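Local coordinates for hypothetical sugar ABC-transporter sugar binding protein (Arthrobacter globiformis, PDB 7BVT) that binds the cyclic tetrasaccharide cyclic alpha-maltosyl-1,6-maltose and probably delivers it to an ABC transporter for uptake into the bacterium, at residues G89-V94 against D120-F125; A291-G296 against H369-T374; V135-N140 against E297-F302; G333-L338 against P360-M365. All blocks are in the same frame, centred on the assembly; numbering follows the deposited sequence.

Interaction 1. Residues G89-V94 against D120-F125. With GLC (alpha-D-glucopyranose), chain B.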
loop_
_atom_site.group_PDB
_atom_site.type_symbol
_atom_site.label_atom_id
_atom_site.label_comp_id
_atom_site.label_asym_id
_atom_site.label_seq_id
_atom_site.Cartn_x
_atom_site.Cartn_y
_atom_site.Cartn_z
ATOM N N GLY A 89 4.361 1.316 -12.164
ATOM C CA GLY A 89 5.127 0.507 -11.213
ATOM C C GLY A 89 4.544 0.530 -9.831
ATOM O O GLY A 89 3.636 1.301 -9.561
ATOM N N ASP A 90 5.112 -0.253 -8.941
ATOM C CA ASP A 90 4.736 -0.226 -7.520
ATOM C C ASP A 90 5.155 1.113 -6.918
ATOM O O ASP A 90 6.160 1.708 -7.352
ATOM C CB ASP A 90 5.386 -1.384 -6.767
ATOM C CG ASP A 90 4.906 -1.337 -5.306
ATOM O OD1 ASP A 90 3.675 -1.424 -5.097
ATOM O OD2 ASP A 90 5.741 -1.036 -4.410
ATOM N N LEU A 91 4.423 1.558 -5.892
ATOM C CA LEU A 91 4.775 2.782 -5.117
ATOM C C LEU A 91 6.271 2.856 -4.845
ATOM O O LEU A 91 6.918 3.879 -5.174
ATOM C CB LEU A 91 4.010 2.799 -3.802
ATOM C CG LEU A 91 4.251 4.041 -2.961
ATOM C CD1 LEU A 91 3.586 5.244 -3.588
ATOM C CD2 LEU A 91 3.738 3.852 -1.543
ATOM N N VAL A 92 6.815 1.846 -4.203
ATOM C CA VAL A 92 8.202 1.946 -3.667
ATOM C C VAL A 92 9.206 1.882 -4.827
ATOM O O VAL A 92 10.388 2.122 -4.580
ATOM C CB VAL A 92 8.454 0.885 -2.574
ATOM C CG1 VAL A 92 7.396 0.977 -1.488
ATOM C CG2 VAL A 92 8.504 -0.505 -3.132
ATOM N N TRP A 93 8.767 1.589 -6.052
ATOM C CA TRP A 93 9.704 1.614 -7.204
ATOM C C TRP A 93 9.973 3.032 -7.677
ATOM O O TRP A 93 11.003 3.237 -8.340
ATOM C CB TRP A 93 9.224 0.783 -8.378
ATOM C CG TRP A 93 9.076 -0.670 -8.105
ATOM C CD1 TRP A 93 9.442 -1.371 -6.986
ATOM C CD2 TRP A 93 8.569 -1.616 -9.044
ATOM N NE1 TRP A 93 9.153 -2.694 -7.169
ATOM C CE2 TRP A 93 8.610 -2.872 -8.411
ATOM C CE3 TRP A 93 8.047 -1.511 -10.326
ATOM C CZ2 TRP A 93 8.158 -4.016 -9.052
ATOM C CZ3 TRP A 93 7.580 -2.646 -10.955
ATOM C CH2 TRP A 93 7.646 -3.878 -10.318
ATOM N N VAL A 94 9.053 3.953 -7.473
ATOM C CA VAL A 94 9.159 5.293 -8.131
ATOM C C VAL A 94 10.532 5.890 -7.908
ATOM O O VAL A 94 11.165 6.350 -8.852
ATOM C CB VAL A 94 8.039 6.248 -7.695
ATOM C CG1 VAL A 94 8.287 7.642 -8.207
ATOM C CG2 VAL A 94 6.706 5.736 -8.169
ATOM N N ASP A 120 -3.259 13.248 -1.231
ATOM C CA ASP A 120 -2.071 14.094 -1.008
ATOM C C ASP A 120 -0.842 13.255 -0.627
ATOM O O ASP A 120 0.280 13.658 -0.958
ATOM C CB ASP A 120 -2.385 15.097 0.115
ATOM C CG ASP A 120 -3.415 16.176 -0.217
ATOM O OD1 ASP A 120 -3.824 16.321 -1.360
ATOM O OD2 ASP A 120 -3.756 16.912 0.743
ATOM N N ALA A 121 -1.013 12.206 0.143
ATOM C CA ALA A 121 0.121 11.376 0.563
ATOM C C ALA A 121 0.771 10.835 -0.719
ATOM O O ALA A 121 1.999 10.761 -0.771
ATOM C CB ALA A 121 -0.297 10.282 1.494
ATOM N N LEU A 122 -0.038 10.467 -1.710
ATOM C CA LEU A 122 0.500 9.905 -2.981
ATOM C C LEU A 122 1.114 10.955 -3.903
ATOM O O LEU A 122 2.142 10.644 -4.561
ATOM C CB LEU A 122 -0.565 9.072 -3.691
ATOM C CG LEU A 122 -0.994 7.846 -2.889
ATOM C CD1 LEU A 122 -2.234 7.231 -3.450
ATOM C CD2 LEU A 122 0.140 6.833 -2.801
ATOM N N THR A 123 0.579 12.173 -4.000
ATOM C CA THR A 123 1.250 13.218 -4.807
ATOM C C THR A 123 2.520 13.642 -4.077
ATOM O O THR A 123 3.526 13.909 -4.724
ATOM C CB THR A 123 0.362 14.409 -5.163
ATOM O OG1 THR A 123 -0.212 14.925 -3.949
ATOM C CG2 THR A 123 -0.672 13.995 -6.192
ATOM N N SER A 124 2.500 13.705 -2.749
ATOM C CA SER A 124 3.731 14.076 -2.001
ATOM C C SER A 124 4.829 13.047 -2.237
ATOM O O SER A 124 5.970 13.446 -2.491
ATOM C CB SER A 124 3.446 14.194 -0.539
ATOM O OG SER A 124 2.639 15.346 -0.381
ATOM N N PHE A 125 4.481 11.785 -2.113
ATOM C CA PHE A 125 5.366 10.639 -2.383
ATOM C C PHE A 125 5.954 10.809 -3.781
ATOM O O PHE A 125 7.157 10.712 -3.949
ATOM C CB PHE A 125 4.603 9.329 -2.265
ATOM C CG PHE A 125 5.492 8.146 -2.543
ATOM C CD1 PHE A 125 5.754 7.732 -3.825
ATOM C CD2 PHE A 125 6.237 7.569 -1.530
ATOM C CE1 PHE A 125 6.638 6.714 -4.072
ATOM C CE2 PHE A 125 7.105 6.526 -1.768
ATOM C CZ PHE A 125 7.327 6.124 -3.060
HETATM C C1 GLC B . 0.910 -4.505 -1.967
HETATM C C2 GLC B . 1.113 -3.053 -2.270
HETATM C C3 GLC B . 2.584 -2.721 -2.295
HETATM C C4 GLC B . 3.199 -3.178 -0.963
HETATM C C5 GLC B . 3.012 -4.681 -0.807
HETATM C C6 GLC B . 3.588 -5.164 0.537
HETATM O O2 GLC B . 0.387 -2.752 -3.448
HETATM O O3 GLC B . 2.742 -1.311 -2.529
HETATM O O4 GLC B . 4.590 -2.926 -0.913
HETATM O O5 GLC B . 1.631 -4.946 -0.782
HETATM O O6 GLC B . 3.837 -6.562 0.427
#
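L91 lays its side chain over one face of the F125 ring, and this pair makes most of the contact between the end of strand 86-90 and helix 120-125. From CB the chain turns anti to the backbone N (chi1 -177°), which carries CG over the face, on the CZ side of its centre, 3.7 Å from F125 CZ. CD1 comes down on the same face, 3.5 Å from the ring centroid of F125 and only 21° off the ring normal, a CH-pi contact; CD1 also touches L122 CD2, at 3.9 Å. The other branch, CD2, turns off the ring toward L294 O, which it meets in packing alone. The backbone O of L91 meets the ring at CE1 and CZ of F125, 3.1 Å from each, while V94 CB approaches near the ring plane at CE1 of F125. An alanine at F125 would remove that ring and is likely to open a gap over the L91 methyl and take from L91 O the ring it rests against. D90 opens an Asx turn: V92 N donates to D90 OD2 at 3.1 Å, from well above the carboxylate plane, and so helps fix the rotation of the group. The other oxygen, D90 OD1, accepts from the glucose O3 at 2.7 Å. L91 thus follows directly on D90, a glycan-pocket residue at the C-terminal end of strand 86-90 in this solute-binding protein.

Interaction 2. Residues A291-G296 against H369-T374. With GLC (alpha-D-glucopyranose), chain B.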
loop_
_atom_site.group_PDB
_atom_site.type_symbol
_atom_site.label_atom_id
_atom_site.label_comp_id
_atom_site.label_asym_id
_atom_site.label_seq_id
_atom_site.Cartn_x
_atom_site.Cartn_y
_atom_site.Cartn_z
ATOM N N ALA A 291 -4.505 5.346 11.390
ATOM C CA ALA A 291 -3.525 5.377 10.288
ATOM C C ALA A 291 -3.571 4.059 9.556
ATOM O O ALA A 291 -3.813 3.047 10.186
ATOM C CB ALA A 291 -2.118 5.628 10.796
ATOM N N THR A 292 -3.175 4.116 8.294
ATOM C CA THR A 292 -2.843 2.915 7.530
ATOM C C THR A 292 -1.753 3.238 6.505
ATOM O O THR A 292 -1.261 4.371 6.500
ATOM C CB THR A 292 -4.108 2.275 6.959
ATOM O OG1 THR A 292 -3.685 1.011 6.455
ATOM C CG2 THR A 292 -4.738 3.109 5.881
ATOM N N ASN A 293 -1.369 2.217 5.733
ATOM C CA ASN A 293 -0.234 2.273 4.787
ATOM C C ASN A 293 -0.785 2.087 3.363
ATOM O O ASN A 293 -1.667 1.247 3.194
ATOM C CB ASN A 293 0.758 1.165 5.118
ATOM C CG ASN A 293 2.187 1.562 4.864
ATOM O OD1 ASN A 293 2.466 2.496 4.113
ATOM N ND2 ASN A 293 3.055 0.832 5.506
ATOM N N LEU A 294 -0.329 2.887 2.412
ATOM C CA LEU A 294 -0.791 2.881 1.004
ATOM C C LEU A 294 0.064 1.985 0.121
ATOM O O LEU A 294 1.282 2.062 0.154
ATOM C CB LEU A 294 -0.786 4.287 0.443
ATOM C CG LEU A 294 -1.851 5.212 1.015
ATOM C CD1 LEU A 294 -1.495 6.670 0.815
ATOM C CD2 LEU A 294 -3.210 4.880 0.403
ATOM N N GLY A 295 -0.609 1.179 -0.688
ATOM C CA GLY A 295 0.011 0.462 -1.811
ATOM C C GLY A 295 -0.598 0.885 -3.114
ATOM O O GLY A 295 -1.435 1.795 -3.127
ATOM N N GLY A 296 -0.175 0.217 -4.159
ATOM C CA GLY A 296 -0.804 0.388 -5.469
ATOM C C GLY A 296 0.137 0.951 -6.511
ATOM O O GLY A 296 1.347 1.137 -6.225
ATOM N N HIS A 369 -1.086 6.805 5.107
ATOM C CA HIS A 369 0.261 7.351 4.903
ATOM C C HIS A 369 0.927 6.628 3.758
ATOM O O HIS A 369 0.600 5.477 3.545
ATOM C CB HIS A 369 1.104 7.172 6.157
ATOM C CG HIS A 369 0.649 7.905 7.366
ATOM N ND1 HIS A 369 1.515 8.687 8.090
ATOM C CD2 HIS A 369 -0.526 7.915 8.045
ATOM C CE1 HIS A 369 0.883 9.219 9.098
ATOM N NE2 HIS A 369 -0.347 8.736 9.136
ATOM N N ALA A 370 1.899 7.281 3.113
ATOM C CA ALA A 370 2.833 6.620 2.188
ATOM C C ALA A 370 4.199 6.454 2.853
ATOM O O ALA A 370 4.603 7.344 3.598
ATOM C CB ALA A 370 2.991 7.429 0.909
ATOM N N ARG A 371 4.861 5.355 2.509
ATOM C CA ARG A 371 6.275 5.065 2.829
ATOM C C ARG A 371 7.141 6.194 2.306
ATOM O O ARG A 371 6.753 6.998 1.443
ATOM C CB ARG A 371 6.613 3.696 2.285
ATOM C CG ARG A 371 6.053 2.584 3.191
ATOM C CD ARG A 371 6.004 1.222 2.550
ATOM N NE ARG A 371 4.960 1.210 1.527
ATOM C CZ ARG A 371 4.759 0.230 0.674
ATOM N NH1 ARG A 371 3.778 0.320 -0.227
ATOM N NH2 ARG A 371 5.460 -0.878 0.787
ATOM N N PRO A 372 8.346 6.354 2.875
ATOM C CA PRO A 372 9.231 7.414 2.414
ATOM C C PRO A 372 9.763 7.154 1.003
ATOM O O PRO A 372 10.011 6.018 0.597
ATOM C CB PRO A 372 10.376 7.398 3.400
ATOM C CG PRO A 372 10.388 5.962 3.869
ATOM C CD PRO A 372 8.928 5.536 3.948
ATOM N N ASN A 373 9.906 8.256 0.263
ATOM C CA ASN A 373 10.208 8.229 -1.190
ATOM C C ASN A 373 11.725 8.241 -1.437
ATOM O O ASN A 373 12.172 8.817 -2.418
ATOM C CB ASN A 373 9.452 9.312 -1.951
ATOM C CG ASN A 373 9.903 10.701 -1.619
ATOM O OD1 ASN A 373 10.771 10.886 -0.743
ATOM N ND2 ASN A 373 9.307 11.665 -2.307
ATOM N N THR A 374 12.481 7.562 -0.598
ATOM C CA THR A 374 13.949 7.403 -0.811
ATOM C C THR A 374 14.192 6.202 -1.705
ATOM O O THR A 374 13.576 5.169 -1.542
ATOM C CB THR A 374 14.690 7.334 0.525
ATOM O OG1 THR A 374 16.051 7.009 0.213
ATOM C CG2 THR A 374 14.117 6.349 1.523
HETATM C C1 GLC B . 0.910 -4.505 -1.967
HETATM C C2 GLC B . 1.113 -3.053 -2.270
HETATM C C3 GLC B . 2.584 -2.721 -2.295
HETATM C C4 GLC B . 3.199 -3.178 -0.963
HETATM C C5 GLC B . 3.012 -4.681 -0.807
HETATM C C6 GLC B . 3.588 -5.164 0.537
HETATM O O2 GLC B . 0.387 -2.752 -3.448
HETATM O O3 GLC B . 2.742 -1.311 -2.529
HETATM O O4 GLC B . 4.590 -2.926 -0.913
HETATM O O5 GLC B . 1.631 -4.946 -0.782
HETATM O O6 GLC B . 3.837 -6.562 0.427
HETATM O O HOH W 1 3.025 3.267 1.574
#
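R371 reaches past the strand residues L294 and G295 to the bound glucose, where its NH2 donates to O4 of the sugar at 2.8 Å in a nearly straight bond (165°) and its NH1 donates to O3 of the sugar at 3.0 Å. The same NH1 also gives a proton to the backbone O of L294, 3.1 Å away and 24° out of the guanidinium plane, so one nitrogen ties strand and ligand together. G295 brings its CA to 3.3 Å from the glucose O3; a beta carbon there would collide with the sugar C2. One shell out, a single water spends all four of its bonds: it donates to N293 OD1 and L294 O and accepts from R371 N and R371 NE, thereby holding the arginine at its root and partway along its chain, which bends at chi3 (-71°). Further back the backbones pair as a short parallel bridge, N293 beside H369. H369 N donates to T292 O at 2.8 Å, and L294 N returns a bond to H369 O at 3.0 Å, fixing where the chain leaves toward R371. E195 of helix 195-207 forms a salt bridge with R371 NH2, while N293 ND2 donates to W199 O and the H369 ring stacks on W206 of that helix. On the side of helix 120-125, L294 packs against A121 and L122, and A370 against F125.

Interaction 3. Residues V135-N140 against E297-F302. With GLC (alpha-D-glucopyranose), chain B.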
loop_
_atom_site.group_PDB
_atom_site.type_symbol
_atom_site.label_atom_id
_atom_site.label_comp_id
_atom_site.label_asym_id
_atom_site.label_seq_id
_atom_site.Cartn_x
_atom_site.Cartn_y
_atom_site.Cartn_z
ATOM N N VAL A 135 2.295 9.770 -10.500
ATOM C CA VAL A 135 0.920 9.973 -10.005
ATOM C C VAL A 135 0.364 8.586 -9.774
ATOM O O VAL A 135 0.541 7.693 -10.596
ATOM C CB VAL A 135 0.088 10.854 -10.959
ATOM C CG1 VAL A 135 -0.070 10.206 -12.328
ATOM C CG2 VAL A 135 -1.253 11.228 -10.389
ATOM N N PRO A 136 -0.389 8.357 -8.708
ATOM C CA PRO A 136 -1.037 7.058 -8.548
ATOM C C PRO A 136 -2.150 6.870 -9.578
ATOM O O PRO A 136 -2.878 7.771 -9.888
ATOM C CB PRO A 136 -1.613 7.148 -7.137
ATOM C CG PRO A 136 -1.887 8.602 -6.931
ATOM C CD PRO A 136 -0.706 9.260 -7.600
ATOM N N VAL A 137 -2.270 5.642 -10.078
ATOM C CA VAL A 137 -3.373 5.222 -10.968
ATOM C C VAL A 137 -4.144 4.072 -10.357
ATOM O O VAL A 137 -5.188 3.722 -10.917
ATOM C CB VAL A 137 -2.845 4.869 -12.362
ATOM C CG1 VAL A 137 -2.378 6.150 -13.028
ATOM C CG2 VAL A 137 -1.763 3.816 -12.358
ATOM N N SER A 138 -3.711 3.546 -9.216
ATOM C CA SER A 138 -4.547 2.653 -8.381
ATOM C C SER A 138 -4.095 2.817 -6.934
ATOM O O SER A 138 -2.994 3.386 -6.719
ATOM C CB SER A 138 -4.403 1.237 -8.781
ATOM O OG SER A 138 -3.136 0.741 -8.432
ATOM N N ALA A 139 -4.909 2.429 -5.994
ATOM C CA ALA A 139 -4.495 2.469 -4.577
ATOM C C ALA A 139 -5.072 1.271 -3.852
ATOM O O ALA A 139 -6.022 0.639 -4.293
ATOM C CB ALA A 139 -4.945 3.752 -3.940
ATOM N N ASN A 140 -4.438 0.961 -2.739
ATOM C CA ASN A 140 -4.896 -0.039 -1.770
ATOM C C ASN A 140 -4.352 0.389 -0.410
ATOM O O ASN A 140 -3.511 1.331 -0.319
ATOM C CB ASN A 140 -4.457 -1.437 -2.176
ATOM C CG ASN A 140 -2.959 -1.610 -2.292
ATOM O OD1 ASN A 140 -2.238 -1.359 -1.329
ATOM N ND2 ASN A 140 -2.499 -2.175 -3.388
ATOM N N GLU A 297 -0.407 1.188 -7.707
ATOM C CA GLU A 297 0.424 1.489 -8.888
ATOM C C GLU A 297 0.509 2.984 -9.163
ATOM O O GLU A 297 -0.501 3.674 -9.014
ATOM C CB GLU A 297 -0.172 0.810 -10.104
ATOM C CG GLU A 297 0.186 -0.664 -10.138
ATOM C CD GLU A 297 -0.523 -1.561 -9.136
ATOM O OE1 GLU A 297 -1.750 -1.575 -9.123
ATOM O OE2 GLU A 297 0.180 -2.215 -8.350
ATOM N N GLN A 298 1.687 3.419 -9.574
ATOM C CA GLN A 298 1.987 4.820 -9.894
ATOM C C GLN A 298 2.386 4.876 -11.370
ATOM O O GLN A 298 3.178 4.030 -11.782
ATOM C CB GLN A 298 3.161 5.322 -9.064
ATOM C CG GLN A 298 3.160 4.868 -7.606
ATOM C CD GLN A 298 1.932 5.232 -6.829
ATOM O OE1 GLN A 298 1.574 6.411 -6.728
ATOM N NE2 GLN A 298 1.273 4.258 -6.226
ATOM N N ALA A 299 1.976 5.927 -12.078
ATOM C CA ALA A 299 2.399 6.104 -13.484
ATOM C C ALA A 299 3.509 7.138 -13.498
ATOM O O ALA A 299 3.393 8.135 -12.778
ATOM C CB ALA A 299 1.219 6.496 -14.345
ATOM N N MET A 300 4.471 6.943 -14.355
ATOM C CA MET A 300 5.683 7.781 -14.555
ATOM C C MET A 300 5.870 7.980 -16.069
ATOM O O MET A 300 5.676 7.002 -16.807
ATOM C CB MET A 300 6.898 7.070 -13.980
ATOM C CG MET A 300 6.827 6.961 -12.463
ATOM S SD MET A 300 7.821 5.598 -11.892
ATOM C CE MET A 300 6.615 4.265 -12.012
ATOM N N VAL A 301 6.204 9.187 -16.488
ATOM C CA VAL A 301 6.477 9.516 -17.926
ATOM C C VAL A 301 7.967 9.737 -18.077
ATOM O O VAL A 301 8.516 10.613 -17.393
ATOM C CB VAL A 301 5.673 10.726 -18.391
ATOM C CG1 VAL A 301 6.100 11.191 -19.782
ATOM C CG2 VAL A 301 4.188 10.511 -18.282
ATOM N N PHE A 302 8.649 8.946 -18.891
ATOM C CA PHE A 302 10.079 9.154 -19.161
ATOM C C PHE A 302 10.213 10.349 -20.130
ATOM O O PHE A 302 9.480 10.411 -21.134
ATOM C CB PHE A 302 10.746 7.909 -19.757
ATOM C CG PHE A 302 10.998 6.831 -18.747
ATOM C CD1 PHE A 302 12.034 6.957 -17.838
ATOM C CD2 PHE A 302 10.148 5.744 -18.647
ATOM C CE1 PHE A 302 12.259 5.968 -16.899
ATOM C CE2 PHE A 302 10.368 4.764 -17.686
ATOM C CZ PHE A 302 11.410 4.900 -16.814
HETATM C C1 GLC B . 0.910 -4.505 -1.967
HETATM C C2 GLC B . 1.113 -3.053 -2.270
HETATM C C3 GLC B . 2.584 -2.721 -2.295
HETATM C C4 GLC B . 3.199 -3.178 -0.963
HETATM C C5 GLC B . 3.012 -4.681 -0.807
HETATM C C6 GLC B . 3.588 -5.164 0.537
HETATM O O2 GLC B . 0.387 -2.752 -3.448
HETATM O O3 GLC B . 2.742 -1.311 -2.529
HETATM O O4 GLC B . 4.590 -2.926 -0.913
HETATM O O5 GLC B . 1.631 -4.946 -0.782
HETATM O O6 GLC B . 3.837 -6.562 0.427
HETATM O O HOH W 2 -1.253 4.203 -4.755
#
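E297 meets S138 through both its backbone and its side chain. Its N donates to S138 OG at 2.9 Å, and that hydroxyl in turn donates to E297 OE1 at 2.8 Å, coming from above the carboxylate plane, 53° out of it. The serine OG lies between its own backbone N and carbonyl carbon (chi1 71°), from where it can serve both atoms; E297, bent at chi2 (73°), curls its acid back to meet it. E297 O is gripped twice, by V137 N at 2.9 Å and by S138 N at 3.2 Å, both from the same face of its plane. Q298 follows, paired with P136 in a non-hydrogen-bonded antiparallel position; its OE1 rests 3.2 Å from P136 CA, and its NE2 donates to G296 O and to a water that also donates to S138 O. A299 closes the ladder as the hydrogen-bonded partner of V135: A299 N donates to V135 O at 2.7 Å and receives V135 N at its own O, while its CB packs against V137 CG1 at 3.8 Å. Just beyond the ladder, N140 ND2 donates to the glucose O2 at 2.9 Å, so this polar network borders the sugar site. An alanine in place of S138 would probably leave E297 N without its acceptor and take one of the donors from OE1, holding the carboxylate less firmly. The acid has further company, since Y35 OH bonds OE2 and W36 NE1 bonds OE1. Such a buried carboxylate, met by several donors, is probably stabilised in its charged form.

Interaction 4. Residues G333-L338 against P360-M365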
loop_
_atom_site.group_PDB
_atom_site.type_symbol
_atom_site.label_atom_id
_atom_site.label_comp_id
_atom_site.label_asym_id
_atom_site.label_seq_id
_atom_site.Cartn_x
_atom_site.Cartn_y
_atom_site.Cartn_z
ATOM N N GLY A 333 -11.636 -3.578 -8.080
ATOM C CA GLY A 333 -11.629 -3.651 -6.600
ATOM C C GLY A 333 -10.496 -2.844 -5.973
ATOM O O GLY A 333 -10.226 -2.990 -4.762
ATOM N N MET A 334 -9.829 -2.037 -6.776
ATOM C CA MET A 334 -8.770 -1.136 -6.257
ATOM C C MET A 334 -9.429 0.130 -5.753
ATOM O O MET A 334 -10.529 0.484 -6.145
ATOM C CB MET A 334 -7.662 -0.872 -7.287
ATOM C CG MET A 334 -7.028 -2.176 -7.662
ATOM S SD MET A 334 -5.467 -2.166 -8.529
ATOM C CE MET A 334 -6.155 -1.670 -10.089
ATOM N N LEU A 335 -8.796 0.781 -4.776
ATOM C CA LEU A 335 -9.391 1.985 -4.189
ATOM C C LEU A 335 -9.120 3.177 -5.101
ATOM O O LEU A 335 -8.063 3.240 -5.729
ATOM C CB LEU A 335 -8.780 2.233 -2.805
ATOM C CG LEU A 335 -8.856 1.059 -1.850
ATOM C CD1 LEU A 335 -8.225 1.395 -0.528
ATOM C CD2 LEU A 335 -10.302 0.636 -1.616
ATOM N N PRO A 336 -10.043 4.152 -5.164
ATOM C CA PRO A 336 -9.873 5.267 -6.068
ATOM C C PRO A 336 -8.734 6.150 -5.570
ATOM O O PRO A 336 -8.572 6.347 -4.366
ATOM C CB PRO A 336 -11.169 6.055 -6.055
ATOM C CG PRO A 336 -12.048 5.381 -5.060
ATOM C CD PRO A 336 -11.364 4.160 -4.515
ATOM N N VAL A 337 -8.013 6.737 -6.492
ATOM C CA VAL A 337 -6.883 7.631 -6.115
ATOM C C VAL A 337 -7.355 9.075 -5.867
ATOM O O VAL A 337 -6.547 9.875 -5.357
ATOM C CB VAL A 337 -5.767 7.582 -7.177
ATOM C CG1 VAL A 337 -5.253 6.168 -7.335
ATOM C CG2 VAL A 337 -6.181 8.150 -8.516
ATOM N N LEU A 338 -8.569 9.429 -6.280
ATOM C CA LEU A 338 -9.140 10.766 -6.133
ATOM C C LEU A 338 -9.901 10.845 -4.809
ATOM O O LEU A 338 -10.735 9.977 -4.544
ATOM C CB LEU A 338 -10.067 11.047 -7.306
ATOM C CG LEU A 338 -9.426 11.065 -8.679
ATOM C CD1 LEU A 338 -10.465 11.348 -9.758
ATOM C CD2 LEU A 338 -8.349 12.139 -8.779
ATOM N N PRO A 360 -14.654 0.137 4.834
ATOM C CA PRO A 360 -13.679 0.634 5.808
ATOM C C PRO A 360 -12.376 1.020 5.098
ATOM O O PRO A 360 -11.739 1.966 5.523
ATOM C CB PRO A 360 -13.458 -0.567 6.725
ATOM C CG PRO A 360 -14.817 -1.231 6.686
ATOM C CD PRO A 360 -15.187 -1.193 5.207
ATOM N N TYR A 361 -11.999 0.271 4.079
ATOM C CA TYR A 361 -10.742 0.536 3.324
ATOM C C TYR A 361 -10.859 1.872 2.594
ATOM O O TYR A 361 -9.914 2.680 2.541
ATOM C CB TYR A 361 -10.475 -0.621 2.381
ATOM C CG TYR A 361 -10.063 -1.907 3.043
ATOM C CD1 TYR A 361 -8.730 -2.186 3.277
ATOM C CD2 TYR A 361 -11.000 -2.883 3.368
ATOM C CE1 TYR A 361 -8.306 -3.366 3.833
ATOM C CE2 TYR A 361 -10.586 -4.081 3.922
ATOM C CZ TYR A 361 -9.236 -4.331 4.134
ATOM O OH TYR A 361 -8.789 -5.487 4.683
ATOM N N VAL A 362 -12.047 2.129 2.032
ATOM C CA VAL A 362 -12.282 3.406 1.315
ATOM C C VAL A 362 -12.156 4.559 2.303
ATOM O O VAL A 362 -11.507 5.555 1.991
ATOM C CB VAL A 362 -13.639 3.371 0.592
ATOM C CG1 VAL A 362 -13.920 4.743 -0.004
ATOM C CG2 VAL A 362 -13.683 2.256 -0.454
ATOM N N GLU A 363 -12.780 4.429 3.473
ATOM C CA GLU A 363 -12.836 5.506 4.481
ATOM C C GLU A 363 -11.413 5.749 5.003
ATOM O O GLU A 363 -11.070 6.889 5.264
ATOM C CB GLU A 363 -13.844 5.094 5.559
ATOM C CG GLU A 363 -15.266 5.145 5.013
ATOM C CD GLU A 363 -16.339 4.845 6.048
ATOM O OE1 GLU A 363 -17.433 5.355 5.899
ATOM O OE2 GLU A 363 -16.059 4.086 6.980
ATOM N N GLN A 364 -10.564 4.724 4.981
ATOM C CA GLN A 364 -9.192 4.881 5.525
ATOM C C GLN A 364 -8.348 5.719 4.568
ATOM O O GLN A 364 -7.236 6.074 4.969
ATOM C CB GLN A 364 -8.486 3.537 5.708
ATOM C CG GLN A 364 -9.000 2.803 6.945
ATOM C CD GLN A 364 -8.173 1.575 7.277
ATOM O OE1 GLN A 364 -7.895 1.331 8.466
ATOM N NE2 GLN A 364 -7.766 0.782 6.271
ATOM N N MET A 365 -8.782 5.974 3.312
ATOM C CA MET A 365 -7.910 6.735 2.377
ATOM C C MET A 365 -7.587 8.096 3.004
ATOM O O MET A 365 -6.474 8.552 2.821
ATOM C CB MET A 365 -8.560 6.885 1.002
ATOM C CG MET A 365 -8.572 5.586 0.223
ATOM S SD MET A 365 -6.969 4.944 -0.181
ATOM C CE MET A 365 -6.370 6.230 -1.285
#
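Apolar packing joins L335 and P336, in the loop between helices 322-332 and 339-342, to one side of helix 359-363 and the residues just after it, and L335 is its centre. With CG anti to its carbonyl carbon (chi1 -54°) and an extended end, the leucine sends both methyls against the helix. CD2 takes V362 CG2 at 3.9 Å, and CD1 lies 3.7 Å from the backbone O of Y361 and 3.8 Å from the sulfur of M365, SD. Both methyls of L335 also stand 4.2 Å from Y361 CB, so the leucine sits among side chains from residues i and i+4, Y361 and M365, with V362 beside them. In the two-lobed periplasmic-binding-protein fold of the solute-binding protein 1 family, this places a connection between helices against a short helix that leads to strand 368-369 of the sheet. M365 bends at chi2 and chi3 (-63° and -65°), which brings its CE to 3.8 Å from P336 O, a van der Waals contact of a methyl with a carbonyl oxygen. Y361 starts toward L335 at CB, but its ring leads off elsewhere, where OH bonds the backbone O of E261. Its carbonyl O, touched by the L335 methyl, accepts from N141 ND2. The loop is also fixed to the sheet side, through backbone bonding of L335 with A139, and V362 leans in addition on Y347 and L348 of helix 345-354.

In the fold
Interactions 1, 2 and 3 converge on one glucose unit: D90, R371 and N140 all bond it. Interaction 1 lies with its centre about 7 Å from those of both 2 and 3, and strand 292-301, used by both 2 and 3, borders strand 86-90. Probable backbone bonds stitch them: G89 O to Q298 N at 2.9 Å, L91 N to G296 O at 3.1 Å and G295 N to N140 O at 2.9 Å. Interaction 4 contributes no pocket residue and is centred about 15 Å from the centres of interactions 1 and 3 and about 14 Å from that of interaction 2, yet A139 O meets L335 N at 2.8 Å and M365 SD touches L294 CD2.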